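Local coordinates for GTP-binding nuclear protein GSP1 (Encephalitozoon cuniculi, PDB 4DJT) that binds guanine nucleotides as a Ran-family small GTPase and probably takes part in protein import into the nucleus and RNA export from it, at residues K13-I17 with V80-G84; T25-N29 with N193-H197; G45-V51 with F63-A69. All coordinates share one frame; numbering follows the deposited sequence.

Interaction 1 (K13-I17 with V80-G84); sequences KICLI and VYYIG
The rings of Tyr81 and Tyr82 reach from the short helix 79-82 to strand 11-17, and each meets it mainly along an edge. At the rim of the Tyr81 ring, close to its plane, lie Leu16 O and Ile17 CG2. The Tyr82 ring carries CD1 of Tyr81 on one face, near the rim, and takes Ile17 CG2 at its edge, 3.6 Å from Tyr82 CE1; the two side chains cross at roughly a right angle. Cys15 SG sits obliquely to both rings, 4.6 Å from the Tyr81 centroid, as a sulfur-aromatic contact.

Tyr81 turns its ring away from its own backbone N (chi1 -174°) and sends its hydroxyl to the strand, where OH donates to Leu16 O over 2.8 Å, in the carbonyl plane and on a lone pair. The Tyr82 hydroxyl turns elsewhere, to Glu109 on helix 103-114.

At the other end Lys13 is fully extended, which carries NZ to the carbonyls of the weak helix and of the turn that follows. NZ donates to Ile83 O at 2.8 Å and to Tyr81 O at 2.8 Å, the second from well above the carbonyl plane, so two bonds grip NZ, while Trp66 adds a cation-pi contact. A water links Lys13 N to Gly84 O, 2.9 Å from each.

The contact lays the last part of the predicted switch II region, 70-86, on a central strand of the Ras-like P-loop GTPase fold, just before the chain enters neighbouring strand 87-93.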
loop_
_atom_site.group_PDB
_atom_site.type_symbol
_atom_site.label_atom_id
_atom_site.label_comp_id
_atom_site.label_asym_id
_atom_site.label_seq_id
_atom_site.Cartn_x
_atom_site.Cartn_y
_atom_site.Cartn_z
ATOM N N LYS A 13 -5.307 -3.515 -9.508
ATOM C CA LYS A 13 -5.522 -3.778 -8.090
ATOM C C LYS A 13 -4.201 -3.734 -7.352
ATOM O O LYS A 13 -3.220 -4.413 -7.753
ATOM C CB LYS A 13 -6.148 -5.131 -7.865
ATOM C CG LYS A 13 -6.163 -5.560 -6.401
ATOM C CD LYS A 13 -6.792 -6.914 -6.241
ATOM C CE LYS A 13 -6.708 -7.422 -4.805
ATOM N NZ LYS A 13 -7.534 -8.651 -4.606
ATOM N N ILE A 14 -4.189 -3.052 -6.209
ATOM C CA ILE A 14 -2.971 -2.962 -5.404
ATOM C C ILE A 14 -3.334 -3.395 -3.985
ATOM O O ILE A 14 -4.323 -2.900 -3.428
ATOM C CB ILE A 14 -2.403 -1.514 -5.345
ATOM C CG1 ILE A 14 -2.074 -0.968 -6.752
ATOM C CG2 ILE A 14 -1.230 -1.435 -4.368
ATOM C CD1 ILE A 14 -0.979 -1.712 -7.463
ATOM N N CYS A 15 -2.518 -4.247 -3.378
ATOM C CA CYS A 15 -2.704 -4.629 -1.970
ATOM C C CYS A 15 -1.813 -3.847 -1.045
ATOM O O CYS A 15 -0.592 -3.778 -1.261
ATOM C CB CYS A 15 -2.400 -6.119 -1.757
ATOM S SG CYS A 15 -3.586 -7.201 -2.606
ATOM N N LEU A 16 -2.403 -3.285 0.007
ATOM C CA LEU A 16 -1.592 -2.767 1.133
ATOM C C LEU A 16 -1.319 -3.880 2.105
ATOM O O LEU A 16 -2.230 -4.542 2.582
ATOM C CB LEU A 16 -2.305 -1.632 1.874
ATOM C CG LEU A 16 -2.818 -0.513 1.030
ATOM C CD1 LEU A 16 -3.486 0.563 1.923
ATOM C CD2 LEU A 16 -1.702 0.078 0.168
ATOM N N ILE A 17 -0.063 -4.051 2.435
ATOM C CA ILE A 17 0.345 -5.083 3.362
ATOM C C ILE A 17 1.355 -4.550 4.353
ATOM O O ILE A 17 1.942 -3.486 4.158
ATOM C CB ILE A 17 0.913 -6.291 2.617
ATOM C CG1 ILE A 17 1.913 -5.878 1.547
ATOM C CG2 ILE A 17 -0.228 -7.047 1.979
ATOM C CD1 ILE A 17 2.624 -7.080 0.889
ATOM N N VAL A 80 -7.841 -14.622 -1.221
ATOM C CA VAL A 80 -8.667 -13.714 -2.040
ATOM C C VAL A 80 -8.307 -12.241 -1.854
ATOM O O VAL A 80 -8.555 -11.443 -2.739
ATOM C CB VAL A 80 -10.187 -13.926 -1.823
ATOM C CG1 VAL A 80 -10.653 -15.162 -2.588
ATOM C CG2 VAL A 80 -10.518 -14.035 -0.345
ATOM N N TYR A 81 -7.705 -11.902 -0.727
ATOM C CA TYR A 81 -7.167 -10.564 -0.538
ATOM C C TYR A 81 -6.141 -10.268 -1.618
ATOM O O TYR A 81 -6.143 -9.186 -2.212
ATOM C CB TYR A 81 -6.560 -10.409 0.854
ATOM C CG TYR A 81 -6.107 -8.990 1.192
ATOM C CD1 TYR A 81 -4.767 -8.623 1.137
ATOM C CD2 TYR A 81 -7.028 -8.009 1.564
ATOM C CE1 TYR A 81 -4.356 -7.316 1.428
ATOM C CE2 TYR A 81 -6.625 -6.715 1.844
ATOM C CZ TYR A 81 -5.292 -6.366 1.772
ATOM O OH TYR A 81 -4.917 -5.063 2.131
ATOM N N TYR A 82 -5.248 -11.234 -1.848
ATOM C CA TYR A 82 -4.126 -11.048 -2.775
ATOM C C TYR A 82 -4.519 -11.280 -4.235
ATOM O O TYR A 82 -3.961 -10.661 -5.141
ATOM C CB TYR A 82 -2.972 -11.951 -2.393
ATOM C CG TYR A 82 -2.431 -11.690 -1.022
ATOM C CD1 TYR A 82 -1.909 -10.449 -0.685
ATOM C CD2 TYR A 82 -2.422 -12.655 -0.078
ATOM C CE1 TYR A 82 -1.403 -10.198 0.561
ATOM C CE2 TYR A 82 -1.905 -12.411 1.190
ATOM C CZ TYR A 82 -1.379 -11.174 1.483
ATOM O OH TYR A 82 -0.884 -10.923 2.730
ATOM N N ILE A 83 -5.451 -12.201 -4.476
ATOM C CA ILE A 83 -5.724 -12.660 -5.846
ATOM C C ILE A 83 -6.085 -11.511 -6.784
ATOM O O ILE A 83 -6.883 -10.646 -6.448
ATOM C CB ILE A 83 -6.865 -13.697 -5.885
ATOM C CG1 ILE A 83 -6.378 -15.024 -5.303
ATOM C CG2 ILE A 83 -7.341 -13.923 -7.329
ATOM C CD1 ILE A 83 -7.458 -16.107 -5.204
ATOM N N GLY A 84 -5.476 -11.499 -7.954
ATOM C CA GLY A 84 -5.774 -10.478 -8.942
ATOM C C GLY A 84 -4.957 -9.194 -8.795
ATOM O O GLY A 84 -5.082 -8.299 -9.635
HETATM O O HOH W 1 -4.761 -5.826 -11.135
#

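Interaction 2 (T25-N29 with N193-H197); sequences TTYIN and NYDYH. With MG (magnesium ion), chain D; GDP (guanosine-5'-diphosphate), chain C.
Beside the magnesium-diphosphate site of the GTPase, segment 193-197 lies along helix 24-28 and the residue after it, and Tyr194 meets Thr25 and Asn29. Thr25 CG2 lies 3.7 Å from Tyr194 OH, the two side chains pointing at each other from opposite sides, and CG2 stands obliquely to the ring. The threonine torsion (chi1 -59°) splits its branches between two tasks: the methyl goes to the tyrosine, while OG1 binds magnesium at 2.1 Å and also hydrogen-bonds Asp67 OD2. GDP O1B and four waters complete six ligands round the metal.

Asp195 joins this site from the second shell. Its carboxylate does not touch the ion; instead OD1 accepts from one metal-bound water at 2.7 Å and OD2 from another, which also donates to the alpha phosphate oxygen O2A. Negative charge here would probably polarise both waters and help balance the dication.

This is P-loop chemistry: the helix begins at the phosphates, and Thr25 N donates to GDP O1B at 3.0 Å. Thr26 grips the alpha phosphate twice, its N donating to GDP O1A at 2.7 Å and its OG1 to the same oxygen at 2.6 Å.

Further along, Asn29 and Tyr194 run alongside in opposite senses, amide and ring planes 61° apart, with Asn29 OD1 at the ring edge, 3.6 Å from Tyr194 CE2. The polar ends are held from outside the pair: the Asn29 amide by Thr190 and Val192, the Tyr194 hydroxyl by Asp67 and His49. Asn193 OD1 accepts from Asp195 N, closing an Asx turn over residues 193-195.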
loop_
_atom_site.group_PDB
_atom_site.type_symbol
_atom_site.label_atom_id
_atom_site.label_comp_id
_atom_site.label_asym_id
_atom_site.label_seq_id
_atom_site.Cartn_x
_atom_site.Cartn_y
_atom_site.Cartn_z
ATOM N N THR A 25 -3.943 1.981 6.952
ATOM C CA THR A 25 -5.230 2.652 6.871
ATOM C C THR A 25 -5.081 4.161 6.898
ATOM O O THR A 25 -5.727 4.872 6.100
ATOM C CB THR A 25 -6.156 2.132 8.003
ATOM O OG1 THR A 25 -6.315 0.713 7.837
ATOM C CG2 THR A 25 -7.504 2.804 7.941
ATOM N N THR A 26 -4.176 4.664 7.733
ATOM C CA THR A 26 -3.899 6.116 7.764
ATOM C C THR A 26 -3.463 6.641 6.389
ATOM O O THR A 26 -3.889 7.741 5.953
ATOM C CB THR A 26 -2.885 6.493 8.875
ATOM O OG1 THR A 26 -3.374 6.000 10.145
ATOM C CG2 THR A 26 -2.716 8.030 8.960
ATOM N N TYR A 27 -2.655 5.838 5.701
ATOM C CA TYR A 27 -2.175 6.168 4.376
ATOM C C TYR A 27 -3.309 6.297 3.376
ATOM O O TYR A 27 -3.453 7.344 2.749
ATOM C CB TYR A 27 -1.221 5.111 3.893
ATOM C CG TYR A 27 -0.639 5.349 2.498
ATOM C CD1 TYR A 27 0.309 6.354 2.275
ATOM C CD2 TYR A 27 -0.966 4.529 1.446
ATOM C CE1 TYR A 27 0.869 6.546 1.029
ATOM C CE2 TYR A 27 -0.409 4.714 0.190
ATOM C CZ TYR A 27 0.503 5.734 -0.014
ATOM O OH TYR A 27 1.064 5.896 -1.286
ATOM N N ILE A 28 -4.142 5.251 3.252
ATOM C CA ILE A 28 -5.074 5.156 2.126
ATOM C C ILE A 28 -6.478 5.698 2.404
ATOM O O ILE A 28 -7.183 6.033 1.475
ATOM C CB ILE A 28 -5.205 3.714 1.643
ATOM C CG1 ILE A 28 -5.754 3.647 0.196
ATOM C CG2 ILE A 28 -6.003 2.907 2.666
ATOM C CD1 ILE A 28 -4.837 4.243 -0.870
ATOM N N ASN A 29 -6.892 5.747 3.681
ATOM C CA ASN A 29 -8.293 5.967 4.014
ATOM C C ASN A 29 -8.605 7.494 3.930
ATOM O O ASN A 29 -8.894 8.160 4.949
ATOM C CB ASN A 29 -8.588 5.401 5.383
ATOM C CG ASN A 29 -10.049 5.504 5.775
ATOM O OD1 ASN A 29 -10.940 5.635 4.927
ATOM N ND2 ASN A 29 -10.298 5.460 7.055
ATOM N N ASN A 193 -14.304 5.011 9.967
ATOM C CA ASN A 193 -13.629 3.890 10.588
ATOM C C ASN A 193 -14.325 2.593 10.221
ATOM O O ASN A 193 -15.464 2.348 10.625
ATOM C CB ASN A 193 -13.622 4.036 12.103
ATOM C CG ASN A 193 -13.281 2.730 12.793
ATOM O OD1 ASN A 193 -12.379 2.013 12.355
ATOM N ND2 ASN A 193 -14.033 2.402 13.892
ATOM N N TYR A 194 -13.634 1.745 9.463
ATOM C CA TYR A 194 -14.185 0.477 9.059
ATOM C C TYR A 194 -13.475 -0.700 9.741
ATOM O O TYR A 194 -13.705 -1.872 9.366
ATOM C CB TYR A 194 -14.159 0.302 7.527
ATOM C CG TYR A 194 -12.872 0.627 6.854
ATOM C CD1 TYR A 194 -11.799 -0.277 6.855
ATOM C CD2 TYR A 194 -12.703 1.848 6.200
ATOM C CE1 TYR A 194 -10.604 0.043 6.242
ATOM C CE2 TYR A 194 -11.524 2.155 5.573
ATOM C CZ TYR A 194 -10.479 1.225 5.575
ATOM O OH TYR A 194 -9.298 1.520 4.969
ATOM N N ASP A 195 -12.647 -0.398 10.737
ATOM C CA ASP A 195 -11.836 -1.424 11.355
ATOM C C ASP A 195 -12.716 -2.261 12.287
ATOM O O ASP A 195 -13.530 -1.729 13.033
ATOM C CB ASP A 195 -10.714 -0.822 12.212
ATOM C CG ASP A 195 -9.628 -0.175 11.418
ATOM O OD1 ASP A 195 -9.685 -0.130 10.174
ATOM O OD2 ASP A 195 -8.678 0.284 12.058
ATOM N N TYR A 196 -12.452 -3.555 12.327
ATOM C CA TYR A 196 -13.029 -4.406 13.354
ATOM C C TYR A 196 -12.410 -4.015 14.678
ATOM O O TYR A 196 -11.233 -3.668 14.753
ATOM C CB TYR A 196 -12.750 -5.882 13.075
ATOM C CG TYR A 196 -13.179 -6.359 11.696
ATOM C CD1 TYR A 196 -14.365 -5.915 11.120
ATOM C CD2 TYR A 196 -12.442 -7.311 11.010
ATOM C CE1 TYR A 196 -14.788 -6.385 9.889
ATOM C CE2 TYR A 196 -12.852 -7.775 9.775
ATOM C CZ TYR A 196 -14.024 -7.308 9.224
ATOM O OH TYR A 196 -14.437 -7.746 7.977
ATOM N N HIS A 197 -13.199 -4.066 15.733
ATOM C CA HIS A 197 -12.661 -3.841 17.052
ATOM C C HIS A 197 -11.782 -5.008 17.465
ATOM O O HIS A 197 -12.156 -6.167 17.289
ATOM C CB HIS A 197 -13.769 -3.657 18.077
ATOM C CG HIS A 197 -13.247 -3.293 19.437
ATOM N ND1 HIS A 197 -12.698 -2.084 19.703
ATOM C CD2 HIS A 197 -13.101 -4.057 20.599
ATOM C CE1 HIS A 197 -12.291 -2.052 21.004
ATOM N NE2 HIS A 197 -12.524 -3.264 21.542
HETATM MG MG MG D . -5.773 -0.827 9.128
HETATM P PB GDP C . -2.688 -0.131 10.201
HETATM O O1B GDP C . -3.876 0.122 9.259
HETATM O O2B GDP C . -1.391 -0.499 9.500
HETATM O O3B GDP C . -3.075 -1.018 11.382
HETATM O O3A GDP C . -2.337 1.251 10.963
HETATM P PA GDP C . -3.267 2.517 11.229
HETATM O O1A GDP C . -3.419 3.391 9.999
HETATM O O2A GDP C . -4.497 2.041 11.935
HETATM O "O5'" GDP C . -2.420 3.406 12.229
HETATM C "C5'" GDP C . -1.939 2.802 13.445
HETATM C "C4'" GDP C . -1.566 3.922 14.398
HETATM O "O4'" GDP C . -0.427 4.591 13.897
HETATM C "C3'" GDP C . -2.638 4.974 14.507
HETATM O "O3'" GDP C . -2.626 5.476 15.828
HETATM C "C2'" GDP C . -2.216 6.082 13.593
HETATM O "O2'" GDP C . -2.642 7.397 13.997
HETATM C "C1'" GDP C . -0.712 5.941 13.666
HETATM N N9 GDP C . -0.084 6.347 12.416
HETATM C C8 GDP C . -0.298 5.882 11.165
HETATM N N7 GDP C . 0.491 6.552 10.286
HETATM C C5 GDP C . 1.256 7.389 10.983
HETATM C C6 GDP C . 2.311 8.374 10.685
HETATM O O6 GDP C . 2.726 8.578 9.506
HETATM N N1 GDP C . 2.835 9.053 11.727
HETATM C C2 GDP C . 2.414 8.859 13.009
HETATM N N2 GDP C . 2.963 9.560 14.002
HETATM N N3 GDP C . 1.451 7.979 13.344
HETATM C C4 GDP C . 0.864 7.248 12.380
HETATM O O HOH W 2 -7.673 -1.525 8.976
HETATM O O HOH W 3 -6.242 0.313 10.834
HETATM O O HOH W 4 -5.279 -1.932 7.412
HETATM O O HOH W 5 -5.123 -2.526 10.290
#

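Interaction 3 (G45-V51 with F63-A69); sequences GAVNHPV and FNVWDTA
Paired backbone bonds between Val47 and Asp67, His49 and Val65, and Val51 and Phe63 join strands 46-54 and 60-68 as an antiparallel hairpin. Among the straightest is Phe63 N to Val51 O, 2.8 Å with an angle of 171° at the hydrogen. Beyond Val47-Asp67, the last hydrogen-bonded pair at the other end, Ala69 N reaches Gly45 O at 3.2 Å, bent and from above the carbonyl plane.

One side-chain bond is added on the face of Asn48, Asn64 and Trp66. Fully extended from its backbone N (chi1 -178°), the Asn48 side chain brings ND2 to Asn64 OD1 at 3.0 Å; the acceptor is in the Asn48 amide plane, but the donor stands above that of Asn64. Nearby, Ala46 CB packs 4.0 Å from Trp66 CE3.

On the other face Val51 CG1 touches Phe63 CB at 3.8 Å and Val65 CG2. His49 puts its ring edge 4.1 Å from Asp67 CB, measured from CD2, with Val47 CG1 over one ring face, toward the rim.

Asn48, Asn64 and Trp66 are partly exposed, whereas the buried face runs from apolar packing to Asp67, whose side chain comes about 4 Å from the magnesium and so links the hairpin to the nucleotide site.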
loop_
_atom_site.group_PDB
_atom_site.type_symbol
_atom_site.label_atom_id
_atom_site.label_comp_id
_atom_site.label_asym_id
_atom_site.label_seq_id
_atom_site.Cartn_x
_atom_site.Cartn_y
_atom_site.Cartn_z
ATOM N N GLY A 45 -12.776 -9.240 4.184
ATOM C CA GLY A 45 -12.399 -8.331 5.275
ATOM C C GLY A 45 -11.561 -7.179 4.691
ATOM O O GLY A 45 -10.424 -6.906 5.119
ATOM N N ALA A 46 -12.082 -6.548 3.653
ATOM C CA ALA A 46 -11.305 -5.530 2.983
ATOM C C ALA A 46 -12.171 -4.453 2.391
ATOM O O ALA A 46 -13.312 -4.687 2.017
ATOM C CB ALA A 46 -10.446 -6.159 1.895
ATOM N N VAL A 47 -11.611 -3.248 2.365
ATOM C CA VAL A 47 -12.179 -2.116 1.687
ATOM C C VAL A 47 -11.340 -1.813 0.451
ATOM O O VAL A 47 -10.112 -1.714 0.533
ATOM C CB VAL A 47 -12.165 -0.866 2.610
ATOM C CG1 VAL A 47 -12.524 0.407 1.841
ATOM C CG2 VAL A 47 -13.103 -1.082 3.793
ATOM N N ASN A 48 -12.002 -1.646 -0.685
ATOM C CA ASN A 48 -11.338 -1.082 -1.863
ATOM C C ASN A 48 -11.449 0.422 -1.913
ATOM O O ASN A 48 -12.550 0.956 -1.861
ATOM C CB ASN A 48 -11.908 -1.612 -3.169
ATOM C CG ASN A 48 -11.173 -1.040 -4.363
ATOM O OD1 ASN A 48 -9.993 -1.243 -4.471
ATOM N ND2 ASN A 48 -11.868 -0.311 -5.242
ATOM N N HIS A 49 -10.305 1.086 -2.094
ATOM C CA HIS A 49 -10.208 2.556 -2.265
ATOM C C HIS A 49 -9.779 2.890 -3.667
ATOM O O HIS A 49 -8.612 2.742 -4.002
ATOM C CB HIS A 49 -9.162 3.117 -1.292
ATOM C CG HIS A 49 -9.506 2.947 0.157
ATOM N ND1 HIS A 49 -10.259 3.840 0.830
ATOM C CD2 HIS A 49 -9.123 1.977 1.087
ATOM C CE1 HIS A 49 -10.358 3.450 2.124
ATOM N NE2 HIS A 49 -9.666 2.315 2.273
ATOM N N PRO A 50 -10.711 3.303 -4.522
ATOM C CA PRO A 50 -10.280 3.747 -5.862
ATOM C C PRO A 50 -9.610 5.101 -5.812
ATOM O O PRO A 50 -10.156 6.044 -5.226
ATOM C CB PRO A 50 -11.562 3.845 -6.663
ATOM C CG PRO A 50 -12.660 3.427 -5.775
ATOM C CD PRO A 50 -12.173 3.101 -4.422
ATOM N N VAL A 51 -8.434 5.184 -6.429
ATOM C CA VAL A 51 -7.741 6.472 -6.634
ATOM C C VAL A 51 -7.296 6.591 -8.119
ATOM O O VAL A 51 -6.574 5.728 -8.649
ATOM C CB VAL A 51 -6.575 6.689 -5.649
ATOM C CG1 VAL A 51 -5.517 5.576 -5.752
ATOM C CG2 VAL A 51 -5.950 8.060 -5.861
ATOM N N PHE A 63 -6.089 3.092 -9.590
ATOM C CA PHE A 63 -5.652 2.046 -8.678
ATOM C C PHE A 63 -6.822 1.682 -7.749
ATOM O O PHE A 63 -7.407 2.539 -7.087
ATOM C CB PHE A 63 -4.458 2.543 -7.856
ATOM C CG PHE A 63 -3.255 2.896 -8.697
ATOM C CD1 PHE A 63 -2.391 1.907 -9.132
ATOM C CD2 PHE A 63 -2.979 4.208 -9.024
ATOM C CE1 PHE A 63 -1.242 2.214 -9.872
ATOM C CE2 PHE A 63 -1.851 4.538 -9.759
ATOM C CZ PHE A 63 -0.983 3.549 -10.199
ATOM N N ASN A 64 -7.131 0.397 -7.682
ATOM C CA ASN A 64 -8.098 -0.091 -6.722
ATOM C C ASN A 64 -7.314 -0.660 -5.587
ATOM O O ASN A 64 -6.761 -1.778 -5.690
ATOM C CB ASN A 64 -8.992 -1.153 -7.387
ATOM C CG ASN A 64 -10.042 -0.534 -8.283
ATOM O OD1 ASN A 64 -10.690 0.473 -7.923
ATOM N ND2 ASN A 64 -10.238 -1.135 -9.467
ATOM N N VAL A 65 -7.155 0.151 -4.535
ATOM C CA VAL A 65 -6.224 -0.144 -3.479
ATOM C C VAL A 65 -6.973 -0.818 -2.316
ATOM O O VAL A 65 -7.887 -0.250 -1.755
ATOM C CB VAL A 65 -5.485 1.144 -2.986
ATOM C CG1 VAL A 65 -4.381 0.758 -2.001
ATOM C CG2 VAL A 65 -4.937 1.917 -4.161
ATOM N N TRP A 66 -6.635 -2.083 -2.033
ATOM C CA TRP A 66 -7.284 -2.848 -0.961
ATOM C C TRP A 66 -6.613 -2.652 0.335
ATOM O O TRP A 66 -5.377 -2.703 0.419
ATOM C CB TRP A 66 -7.286 -4.331 -1.294
ATOM C CG TRP A 66 -8.279 -4.673 -2.353
ATOM C CD1 TRP A 66 -8.669 -3.895 -3.431
ATOM C CD2 TRP A 66 -9.047 -5.902 -2.474
ATOM N NE1 TRP A 66 -9.628 -4.538 -4.156
ATOM C CE2 TRP A 66 -9.871 -5.755 -3.651
ATOM C CE3 TRP A 66 -9.110 -7.089 -1.743
ATOM C CZ2 TRP A 66 -10.743 -6.752 -4.068
ATOM C CZ3 TRP A 66 -9.977 -8.086 -2.171
ATOM C CH2 TRP A 66 -10.772 -7.926 -3.311
ATOM N N ASP A 67 -7.406 -2.424 1.366
ATOM C CA ASP A 67 -6.903 -2.280 2.747
ATOM C C ASP A 67 -7.652 -3.270 3.579
ATOM O O ASP A 67 -8.823 -3.530 3.304
ATOM C CB ASP A 67 -7.198 -0.869 3.275
ATOM C CG ASP A 67 -6.615 -0.603 4.656
ATOM O OD1 ASP A 67 -5.586 -1.206 4.970
ATOM O OD2 ASP A 67 -7.161 0.296 5.396
ATOM N N THR A 68 -7.030 -3.769 4.639
ATOM C CA THR A 68 -7.698 -4.686 5.532
ATOM C C THR A 68 -8.600 -3.918 6.518
ATOM O O THR A 68 -8.559 -2.708 6.601
ATOM C CB THR A 68 -6.722 -5.489 6.395
ATOM O OG1 THR A 68 -6.194 -4.640 7.441
ATOM C CG2 THR A 68 -5.624 -6.098 5.568
ATOM N N ALA A 69 -9.433 -4.670 7.233
ATOM C CA ALA A 69 -10.216 -4.129 8.350
ATOM C C ALA A 69 -9.563 -4.458 9.728
ATOM O O ALA A 69 -10.225 -4.421 10.758
ATOM C CB ALA A 69 -11.645 -4.696 8.277
#

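In the fold
Interaction 3 is the buried contact, a hairpin inside the central sheet; interactions 1 and 2 are partly buried. Interaction 1 sets a switch segment on a strand of that sheet, and interaction 2 brings the C-terminal segment to helix 24-28. Strand 11-17 of interaction 1 pairs with strand 60-68 through Ile14 and both Asn64 and Trp66. Asp67 is shared by the hairpin and the magnesium-site contact, and interaction 2 touches interaction 1 through Ile28 on Leu16. Chemistry follows place: regular backbone pairing in 45-51 with 63-69, side chains donating to carbonyls in 13-17 with 80-84, and metal, water and phosphate ligation beside van der Waals contact in 25-29 with 193-197.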